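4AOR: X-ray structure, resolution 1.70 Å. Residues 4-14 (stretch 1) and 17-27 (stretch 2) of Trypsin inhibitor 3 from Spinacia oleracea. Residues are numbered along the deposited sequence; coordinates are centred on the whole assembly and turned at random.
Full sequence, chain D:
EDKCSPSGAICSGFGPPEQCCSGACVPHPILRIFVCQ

Stretch 1 4-14: CSPSGAICSGF
Stretch 2, residues 17-27: PEQCCSGACVP

Two disulfides, a single backbone bridge and the side-chain amide of Q19 join these stretches, and 506 Å² is buried, both sides summed. The register is set at S5 and C20, whose CA atoms lie 4.6 Å apart in the bridge; C4 CA to C21 CA is 5.0 Å, and C11 CA to C25 CA is 6.3 Å. Two nearly linear hydrogen bonds define it: S5 N to Q19 O (2.9 Å, 165°) and C21 N to S5 O (2.8 Å, 169°). S5 thus reaches the residues on either side of C20, the parallel pattern, and both backbones run in the same general direction here. C20 CA adds a CA-H...O contact to S5 O at 3.5 Å. Water 1 donates to S5 O (2.8 Å) and accepts from S22 N (3.0 Å).

Beside the bridge, C4 (chi1 p) points toward stretch 2 and meets C21 (chi1 m): SG to SG is 2.1 Å, with chi3 89°. The second disulfide, C11 SG to C25 SG, is also 2.1 Å, with chi3 104°; C11 is p, C25, at the start of strand 25-27, is t, and both CA-to-CB bonds point toward the other stretch. C20 (m) points away overall, yet its SG packs 3.8 Å from C11 SG.

Q19 is the principal bump, with 83 Å² covered. It leaves the 3-10 segment 17-19 sideways, but chi1 -76°, chi2 171° and chi3 95° carry its amide to the backbone of S12. There S12 N donates to Q19 OE1 (2.7 Å, 150°) and Q19 NE2 to S12 O (3.0 Å, 153°), so the amide fills a hollow bordered also by C11 CB, 3.4 Å from Q19 OE1. S12 OG (chi1 t) accepts from F14 N at 3.0 Å.

Two turns shape the flanks: type II from P6 to A9, closed by A9 N to P6 O (3.1 Å), and type I from C20 to G23, closed by G23 N to C20 O (2.9 Å).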

# COMPACT_ATOMS: atom_id res chain seq x y z
N CYS D 4 21.96 -1.93 -11.42
CA CYS D 4 20.65 -2.34 -11.95
C CYS D 4 20.06 -3.50 -11.16
O CYS D 4 20.78 -4.35 -10.63
CB CYS D 4 20.75 -2.71 -13.43
SG CYS D 4 21.67 -4.23 -13.84
N SER D 5 18.73 -3.56 -11.12
CA SER D 5 18.05 -4.58 -10.32
C SER D 5 17.77 -5.85 -11.14
O SER D 5 17.33 -5.78 -12.29
CB SER D 5 16.74 -4.02 -9.75
OG SER D 5 16.92 -2.82 -9.02
N PRO D 6 18.02 -7.01 -10.53
CA PRO D 6 17.81 -8.33 -11.12
C PRO D 6 16.35 -8.63 -11.40
O PRO D 6 15.49 -7.96 -10.85
CB PRO D 6 18.33 -9.28 -10.03
CG PRO D 6 18.23 -8.50 -8.77
CD PRO D 6 18.56 -7.10 -9.16
N SER D 7 16.09 -9.65 -12.22
CA SER D 7 14.72 -10.08 -12.51
C SER D 7 13.97 -10.43 -11.23
O SER D 7 14.49 -11.12 -10.35
CB SER D 7 14.73 -11.25 -13.48
OG SER D 7 15.36 -10.82 -14.68
N GLY D 8 12.75 -9.92 -11.12
CA GLY D 8 11.93 -10.20 -9.95
C GLY D 8 12.04 -9.15 -8.87
O GLY D 8 11.22 -9.14 -7.94
N ALA D 9 13.01 -8.25 -8.99
CA ALA D 9 13.18 -7.22 -7.97
C ALA D 9 12.03 -6.23 -8.07
O ALA D 9 11.48 -6.01 -9.14
CB ALA D 9 14.51 -6.46 -8.17
N ILE D 10 11.71 -5.59 -6.95
CA ILE D 10 10.78 -4.48 -6.96
C ILE D 10 11.36 -3.32 -7.79
O ILE D 10 12.57 -3.04 -7.73
CB ILE D 10 10.60 -3.93 -5.54
CG1 ILE D 10 10.02 -5.01 -4.63
CG2 ILE D 10 9.71 -2.68 -5.55
CD1 ILE D 10 10.11 -4.62 -3.12
N CYS D 11 10.50 -2.65 -8.53
CA CYS D 11 10.90 -1.44 -9.21
C CYS D 11 9.73 -0.47 -9.28
O CYS D 11 8.68 -0.73 -8.68
CB CYS D 11 11.44 -1.75 -10.62
SG CYS D 11 10.28 -2.64 -11.68
N SER D 12 9.92 0.62 -10.01
CA SER D 12 8.96 1.73 -10.02
C SER D 12 8.33 1.95 -11.37
O SER D 12 9.03 2.12 -12.36
CB SER D 12 9.64 3.03 -9.64
OG SER D 12 8.71 4.12 -9.67
N GLY D 13 7.01 2.04 -11.38
CA GLY D 13 6.31 2.44 -12.59
C GLY D 13 6.66 3.85 -13.07
O GLY D 13 6.33 4.20 -14.21
N PHE D 14 7.30 4.66 -12.22
CA PHE D 14 7.67 6.03 -12.58
C PHE D 14 9.08 6.12 -13.17
O PHE D 14 9.46 7.17 -13.68
CB PHE D 14 7.63 6.97 -11.37
CG PHE D 14 6.25 7.19 -10.80
CD1 PHE D 14 5.76 6.37 -9.79
CD2 PHE D 14 5.46 8.25 -11.24
CE1 PHE D 14 4.49 6.59 -9.26
CE2 PHE D 14 4.20 8.46 -10.72
CZ PHE D 14 3.70 7.63 -9.72
N PRO D 17 13.40 2.41 -17.89
CA PRO D 17 13.67 0.98 -18.10
C PRO D 17 15.00 0.52 -17.48
O PRO D 17 15.07 -0.64 -17.00
CB PRO D 17 13.71 0.85 -19.64
CG PRO D 17 12.77 1.97 -20.12
CD PRO D 17 12.96 3.10 -19.11
N GLU D 18 16.00 1.40 -17.43
CA GLU D 18 17.32 1.00 -16.91
C GLU D 18 17.37 0.76 -15.39
O GLU D 18 18.41 0.39 -14.87
CB GLU D 18 18.45 1.96 -17.31
CG GLU D 18 18.36 2.49 -18.74
CD GLU D 18 17.43 3.70 -18.84
OE1 GLU D 18 17.81 4.79 -18.36
OE2 GLU D 18 16.31 3.54 -19.38
N GLN D 19 16.25 0.96 -14.69
CA GLN D 19 16.15 0.46 -13.31
C GLN D 19 16.50 -1.00 -13.21
O GLN D 19 17.02 -1.48 -12.19
CB GLN D 19 14.70 0.52 -12.81
CG GLN D 19 14.16 1.86 -12.42
CD GLN D 19 12.66 1.73 -12.16
OE1 GLN D 19 12.24 1.55 -11.02
NE2 GLN D 19 11.86 1.75 -13.23
N CYS D 20 16.13 -1.74 -14.26
CA CYS D 20 16.18 -3.19 -14.26
C CYS D 20 17.26 -3.65 -15.22
O CYS D 20 17.38 -3.10 -16.33
CB CYS D 20 14.84 -3.76 -14.74
SG CYS D 20 13.42 -3.38 -13.64
N CYS D 21 18.02 -4.67 -14.81
CA CYS D 21 19.04 -5.23 -15.69
C CYS D 21 18.42 -5.62 -17.04
O CYS D 21 19.03 -5.39 -18.09
CB CYS D 21 19.72 -6.43 -15.03
SG CYS D 21 20.62 -5.98 -13.56
N SER D 22 17.19 -6.14 -16.99
CA SER D 22 16.47 -6.64 -18.16
C SER D 22 15.88 -5.54 -19.04
O SER D 22 15.45 -5.80 -20.16
CB SER D 22 15.31 -7.52 -17.72
OG SER D 22 14.32 -6.70 -17.13
N GLY D 23 15.83 -4.32 -18.52
CA GLY D 23 15.36 -3.20 -19.29
C GLY D 23 13.85 -3.12 -19.36
O GLY D 23 13.30 -2.34 -20.15
N ALA D 24 13.17 -3.91 -18.53
CA ALA D 24 11.71 -3.83 -18.44
C ALA D 24 11.22 -3.91 -17.00
O ALA D 24 11.48 -4.88 -16.29
CB ALA D 24 11.06 -4.93 -19.24
N CYS D 25 10.51 -2.86 -16.59
CA CYS D 25 9.88 -2.82 -15.29
C CYS D 25 8.38 -2.90 -15.55
O CYS D 25 7.81 -2.00 -16.17
CB CYS D 25 10.23 -1.51 -14.59
SG CYS D 25 9.45 -1.27 -12.96
N VAL D 26 7.75 -3.97 -15.08
CA VAL D 26 6.39 -4.29 -15.50
C VAL D 26 5.48 -4.51 -14.31
O VAL D 26 5.94 -4.84 -13.23
CB VAL D 26 6.38 -5.56 -16.34
CG1 VAL D 26 7.13 -5.33 -17.65
CG2 VAL D 26 7.01 -6.72 -15.57
N PRO D 27 4.17 -4.31 -14.49
CA PRO D 27 3.30 -4.60 -13.34
C PRO D 27 3.31 -6.08 -13.03
O PRO D 27 3.25 -6.93 -13.94
CB PRO D 27 1.90 -4.18 -13.84
CG PRO D 27 2.15 -3.26 -14.99
CD PRO D 27 3.46 -3.67 -15.61
O HOH W 1 16.13 -7.15 -14.41
O HOH W 2 17.80 0.20 -9.98